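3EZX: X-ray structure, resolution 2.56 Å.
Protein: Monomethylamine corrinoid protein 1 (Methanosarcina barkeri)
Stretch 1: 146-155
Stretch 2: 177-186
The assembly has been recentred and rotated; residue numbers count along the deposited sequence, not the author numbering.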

ATOM      1  N   LYS A 146      -3.203  17.578 -12.732  1.00 47.48           N
ATOM      2  CA  LYS A 146      -3.881  16.336 -12.389  1.00 51.92           C
ATOM      3  C   LYS A 146      -3.179  15.716 -11.186  1.00 54.87           C
ATOM      4  O   LYS A 146      -2.101  15.136 -11.323  1.00 57.45           O
ATOM      5  N   VAL A 147      -3.787  15.827 -10.008  1.00 51.88           N
ATOM      6  CA  VAL A 147      -3.165  15.295  -8.798  1.00 52.17           C
ATOM      7  C   VAL A 147      -4.048  14.375  -7.961  1.00 52.38           C
ATOM      8  O   VAL A 147      -5.217  14.670  -7.712  1.00 41.05           O
ATOM      9  N   LEU A 148      -3.462  13.254  -7.544  1.00 57.74           N
ATOM     10  CA  LEU A 148      -4.134  12.253  -6.716  1.00 52.67           C
ATOM     11  C   LEU A 148      -3.346  12.041  -5.430  1.00 50.16           C
ATOM     12  O   LEU A 148      -2.161  11.711  -5.468  1.00 45.33           O
ATOM     13  N   LEU A 149      -4.004  12.236  -4.294  1.00 46.64           N
ATOM     14  CA  LEU A 149      -3.352  12.046  -3.010  1.00 42.91           C
ATOM     15  C   LEU A 149      -3.668  10.649  -2.492  1.00 46.77           C
ATOM     16  O   LEU A 149      -4.798  10.373  -2.089  1.00 46.01           O
ATOM     17  N   VAL A 150      -2.662   9.776  -2.514  1.00 39.49           N
ATOM     18  CA  VAL A 150      -2.805   8.397  -2.050  1.00 37.38           C
ATOM     19  C   VAL A 150      -2.201   8.252  -0.645  1.00 40.03           C
ATOM     20  O   VAL A 150      -0.978   8.271  -0.482  1.00 41.74           O
ATOM     21  N   GLY A 151      -3.054   8.098   0.364  1.00 31.83           N
ATOM     22  CA  GLY A 151      -2.558   7.972   1.727  1.00 35.82           C
ATOM     23  C   GLY A 151      -2.751   6.632   2.423  1.00 36.56           C
ATOM     24  O   GLY A 151      -3.762   5.955   2.235  1.00 27.07           O
ATOM     25  N   SER A 152      -1.773   6.248   3.239  1.00 35.25           N
ATOM     26  CA  SER A 152      -1.839   4.991   3.976  1.00 36.37           C
ATOM     27  C   SER A 152      -1.861   5.207   5.476  1.00 31.51           C
ATOM     28  O   SER A 152      -1.396   6.225   5.979  1.00 43.19           O
ATOM     29  N   ALA A 153      -2.393   4.221   6.183  1.00 35.57           N
ATOM     30  CA  ALA A 153      -2.471   4.248   7.633  1.00 37.67           C
ATOM     31  C   ALA A 153      -2.959   2.877   8.094  1.00 41.28           C
ATOM     32  O   ALA A 153      -4.077   2.468   7.780  1.00 48.83           O
ATOM     33  N   LEU A 154      -2.111   2.156   8.816  1.00 37.64           N
ATOM     34  CA  LEU A 154      -2.482   0.832   9.301  1.00 42.29           C
ATOM     35  C   LEU A 154      -2.818   0.841  10.777  1.00 34.95           C
ATOM     36  O   LEU A 154      -3.093  -0.200  11.374  1.00 35.21           O
ATOM     37  N   MET A 155      -2.796   2.029  11.363  1.00 37.50           N
ATOM     38  CA  MET A 155      -3.125   2.181  12.766  1.00 39.29           C
ATOM     39  C   MET A 155      -4.204   3.240  12.908  1.00 48.35           C
ATOM     40  O   MET A 155      -4.120   4.306  12.298  1.00 53.40           O
ATOM     41  N   SER A 177      -9.287  20.858  -6.250  1.00 57.87           N
ATOM     42  CA  SER A 177      -8.374  20.749  -7.385  1.00 56.61           C
ATOM     43  C   SER A 177      -7.644  19.402  -7.402  1.00 57.39           C
ATOM     44  O   SER A 177      -6.970  19.071  -8.379  1.00 60.63           O
ATOM     45  N   VAL A 178      -7.779  18.630  -6.324  1.00 38.69           N
ATOM     46  CA  VAL A 178      -7.137  17.320  -6.233  1.00 51.40           C
ATOM     47  C   VAL A 178      -8.087  16.228  -5.734  1.00 53.87           C
ATOM     48  O   VAL A 178      -9.017  16.495  -4.972  1.00 55.21           O
ATOM     49  N   LYS A 179      -7.838  14.998  -6.169  1.00 47.33           N
ATOM     50  CA  LYS A 179      -8.644  13.847  -5.768  1.00 56.33           C
ATOM     51  C   LYS A 179      -7.916  13.138  -4.620  1.00 54.21           C
ATOM     52  O   LYS A 179      -6.693  13.001  -4.651  1.00 62.44           O
ATOM     53  N   CYS A 180      -8.660  12.700  -3.605  1.00 47.70           N
ATOM     54  CA  CYS A 180      -8.062  12.038  -2.443  1.00 44.40           C
ATOM     55  C   CYS A 180      -8.507  10.599  -2.195  1.00 45.65           C
ATOM     56  O   CYS A 180      -9.694  10.327  -2.037  1.00 52.33           O
ATOM     57  N   MET A 181      -7.539   9.689  -2.141  1.00 52.50           N
ATOM     58  CA  MET A 181      -7.811   8.277  -1.890  1.00 51.17           C
ATOM     59  C   MET A 181      -6.986   7.799  -0.696  1.00 48.98           C
ATOM     60  O   MET A 181      -5.755   7.836  -0.728  1.00 56.69           O
ATOM     61  N   PHE A 182      -7.667   7.371   0.364  1.00 47.79           N
ATOM     62  CA  PHE A 182      -6.987   6.867   1.551  1.00 48.87           C
ATOM     63  C   PHE A 182      -7.193   5.355   1.663  1.00 46.32           C
ATOM     64  O   PHE A 182      -8.184   4.823   1.170  1.00 53.35           O
ATOM     65  N   GLY A 183      -6.251   4.666   2.298  1.00 53.30           N
ATOM     66  CA  GLY A 183      -6.366   3.224   2.457  1.00 54.46           C
ATOM     67  C   GLY A 183      -5.614   2.724   3.678  1.00 56.28           C
ATOM     68  O   GLY A 183      -5.156   3.518   4.497  1.00 55.68           O
ATOM     69  N   GLY A 184      -5.486   1.409   3.815  1.00 51.93           N
ATOM     70  CA  GLY A 184      -4.767   0.875   4.956  1.00 62.50           C
ATOM     71  C   GLY A 184      -5.339  -0.400   5.547  1.00 65.52           C
ATOM     72  O   GLY A 184      -4.691  -1.449   5.529  1.00 74.24           O
ATOM     73  N   ALA A 185      -6.553  -0.297   6.075  1.00 61.51           N
ATOM     74  CA  ALA A 185      -7.269  -1.408   6.699  1.00 58.45           C
ATOM     75  C   ALA A 185      -8.184  -0.774   7.731  1.00 53.52           C
ATOM     76  O   ALA A 185      -9.382  -1.045   7.759  1.00 59.64           O
ATOM     77  N   PRO A 186      -7.627   0.073   8.612  1.00 49.90           N
ATOM     78  CA  PRO A 186      -8.496   0.704   9.605  1.00 50.32           C
ATOM     79  C   PRO A 186      -9.422   1.691   8.899  1.00 55.11           C
ATOM     80  O   PRO A 186     -10.351   2.232   9.499  1.00 60.38           O
TER

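The polar contacts between the stretches are all main-chain. The two strands run parallel, their axes 16° apart; Leu149 and Gly151 each give N and O to the partner strand, as Lys179 and Met181 do in return. Three bonds are short and nearly straight: Leu149 N to Lys179 O (2.8 Å, 171°), Met181 N to Leu149 O (2.8 Å, 165°) and Gly151 N to Met181 O (2.9 Å, 161°). Lys179 N reaches Val147 O at 3.1 Å and 167°. Toward the C-terminal end the geometry loosens: Gly183 N to Gly151 O is 2.8 Å but bent to 144°, and Ala153 N to Gly183 O, 3.3 Å at 121°, is weak. Water 1 lies at the other end, 3.2 Å from Val147 N, from which it accepts, and 2.8 Å from Ser177 O, one of several claims on its protons.

Bridged residues that have side chains place them on a common face. On one, Lys179 (chi1 p, then t throughout) lies extended beside Leu148 (t, p); Leu148 CB meets Lys179 CE at 3.4 Å, and Lys179 NZ, hydrogen-bonded elsewhere in the structure, also lies 3.7 Å from Lys146 CG. Met181 (t, t, p) follows, with its CB 4.1 Å from Leu148 CD1 and its CE 3.8 Å from CG1 of Val150 (t).

The opposite face carries Leu149 (m, t), whose CD1 lies 3.7 Å from SG of Cys180 (m). Phe182 (m, chi2 98°) sits obliquely near Gly151 CA; an ideal CB on Gly151 would fall 2.8 Å from Phe182 CD2, a clash.

Val178 (m) points its CA-to-CB bond toward the other stretch, with CG2 4.0 Å from Leu149 CD1 and CG1 3.7 Å from CB of Val147 (t), which points sideways.

Beyond the strands, Gly184 CA lies 3.3 Å from Ala153 O; an ideal CB on Gly184 would fall 1.9 Å from that oxygen, a clash. Pro186, also pointing toward, closes the contact, its CD 3.3 Å from Ala153 O and CG 3.4 Å from Leu154 O. 5-Hydroxybenzimidazolylcobamide also touches this region.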

ATOM      1  CB  LYS A 146      -3.829  15.379 -13.576  1.00 50.04           C
ATOM      2  CG  LYS A 146      -5.021  14.447 -13.678  1.00 68.64           C
ATOM      3  CD  LYS A 146      -6.303  15.221 -13.940  1.00 67.92           C
ATOM      4  CE  LYS A 146      -7.464  14.280 -14.224  1.00 80.51           C
ATOM      5  NZ  LYS A 146      -8.734  15.016 -14.473  1.00 88.95           N
ATOM      6  CB  VAL A 147      -2.660  16.451  -7.899  1.00 55.15           C
ATOM      7  CG1 VAL A 147      -2.116  15.913  -6.588  1.00 51.00           C
ATOM      8  CG2 VAL A 147      -1.571  17.235  -8.625  1.00 59.15           C
ATOM      9  CB  LEU A 148      -4.239  10.914  -7.454  1.00 45.09           C
ATOM     10  CG  LEU A 148      -4.714   9.701  -6.640  1.00 45.37           C
ATOM     11  CD1 LEU A 148      -6.112   9.946  -6.075  1.00 35.38           C
ATOM     12  CD2 LEU A 148      -4.707   8.466  -7.531  1.00 40.39           C
ATOM     13  CB  LEU A 149      -3.829  13.098  -2.006  1.00 26.06           C
ATOM     14  CG  LEU A 149      -3.558  14.554  -2.405  1.00 42.88           C
ATOM     15  CD1 LEU A 149      -4.052  15.493  -1.308  1.00 25.05           C
ATOM     16  CD2 LEU A 149      -2.064  14.753  -2.654  1.00 38.56           C
ATOM     17  CB  VAL A 150      -2.076   7.416  -3.005  1.00 36.85           C
ATOM     18  CG1 VAL A 150      -2.462   5.989  -2.678  1.00 28.95           C
ATOM     19  CG2 VAL A 150      -2.403   7.747  -4.451  1.00 30.65           C
ATOM     20  CB  SER A 152      -0.646   4.089   3.641  1.00 33.16           C
ATOM     21  OG  SER A 152      -0.825   3.413   2.414  1.00 26.85           O
ATOM     22  CB  ALA A 153      -3.426   5.341   8.089  1.00 21.66           C
ATOM     23  CB  LEU A 154      -1.367  -0.177   9.020  1.00 33.14           C
ATOM     24  CG  LEU A 154      -1.383  -0.737   7.596  1.00 38.37           C
ATOM     25  CD1 LEU A 154      -1.183   0.385   6.582  1.00 49.67           C
ATOM     26  CD2 LEU A 154      -0.292  -1.774   7.461  1.00 60.47           C
ATOM     27  CB  MET A 155      -1.890   2.583  13.565  1.00 46.83           C
ATOM     28  CG  MET A 155      -0.770   1.563  13.508  1.00 38.66           C
ATOM     29  SD  MET A 155       0.439   1.866  14.791  1.00 42.77           S
ATOM     30  CE  MET A 155       1.170   3.385  14.195  1.00 44.78           C
ATOM     31  CB  SER A 177      -7.354  21.896  -7.371  1.00 60.26           C
ATOM     32  OG  SER A 177      -6.502  21.827  -6.240  1.00 65.29           O
ATOM     33  CB  VAL A 178      -5.911  17.344  -5.285  1.00 54.56           C
ATOM     34  CG1 VAL A 178      -4.929  18.412  -5.730  1.00 62.82           C
ATOM     35  CG2 VAL A 178      -6.362  17.578  -3.846  1.00 50.94           C
ATOM     36  CB  LYS A 179      -8.821  12.920  -6.976  1.00 55.90           C
ATOM     37  CG  LYS A 179      -7.512  12.638  -7.691  1.00 60.19           C
ATOM     38  CD  LYS A 179      -7.685  12.322  -9.170  1.00 48.25           C
ATOM     39  CE  LYS A 179      -6.311  12.143  -9.814  1.00 48.39           C
ATOM     40  NZ  LYS A 179      -6.337  11.927 -11.278  1.00 38.73           N
ATOM     41  CB  CYS A 180      -8.345  12.855  -1.179  1.00 36.61           C
ATOM     42  SG  CYS A 180      -7.578  14.478  -1.161  1.00 54.70           S
ATOM     43  CB  MET A 181      -7.476   7.434  -3.135  1.00 49.50           C
ATOM     44  CG  MET A 181      -7.752   5.933  -2.976  1.00 49.89           C
ATOM     45  SD  MET A 181      -7.440   4.942  -4.475  1.00 57.35           S
ATOM     46  CE  MET A 181      -5.665   4.867  -4.471  1.00 52.87           C
ATOM     47  CB  PHE A 182      -7.511   7.555   2.819  1.00 44.54           C
ATOM     48  CG  PHE A 182      -7.106   8.998   2.945  1.00 61.24           C
ATOM     49  CD1 PHE A 182      -7.974  10.019   2.566  1.00 60.07           C
ATOM     50  CD2 PHE A 182      -5.854   9.336   3.448  1.00 55.26           C
ATOM     51  CE1 PHE A 182      -7.597  11.354   2.683  1.00 63.92           C
ATOM     52  CE2 PHE A 182      -5.466  10.667   3.569  1.00 61.42           C
ATOM     53  CZ  PHE A 182      -6.340  11.678   3.187  1.00 67.86           C
ATOM     54  CB  ALA A 185      -6.303  -2.387   7.373  1.00 63.83           C
ATOM     55  CB  PRO A 186      -7.506   1.400  10.533  1.00 51.34           C
ATOM     56  CG  PRO A 186      -6.312   0.512  10.466  1.00 42.83           C
ATOM     57  CD  PRO A 186      -6.212   0.237   8.985  1.00 34.10           C
TER
HETATM   58  O   HOH W   1      -6.860  16.572  -9.642  1.00 51.72           O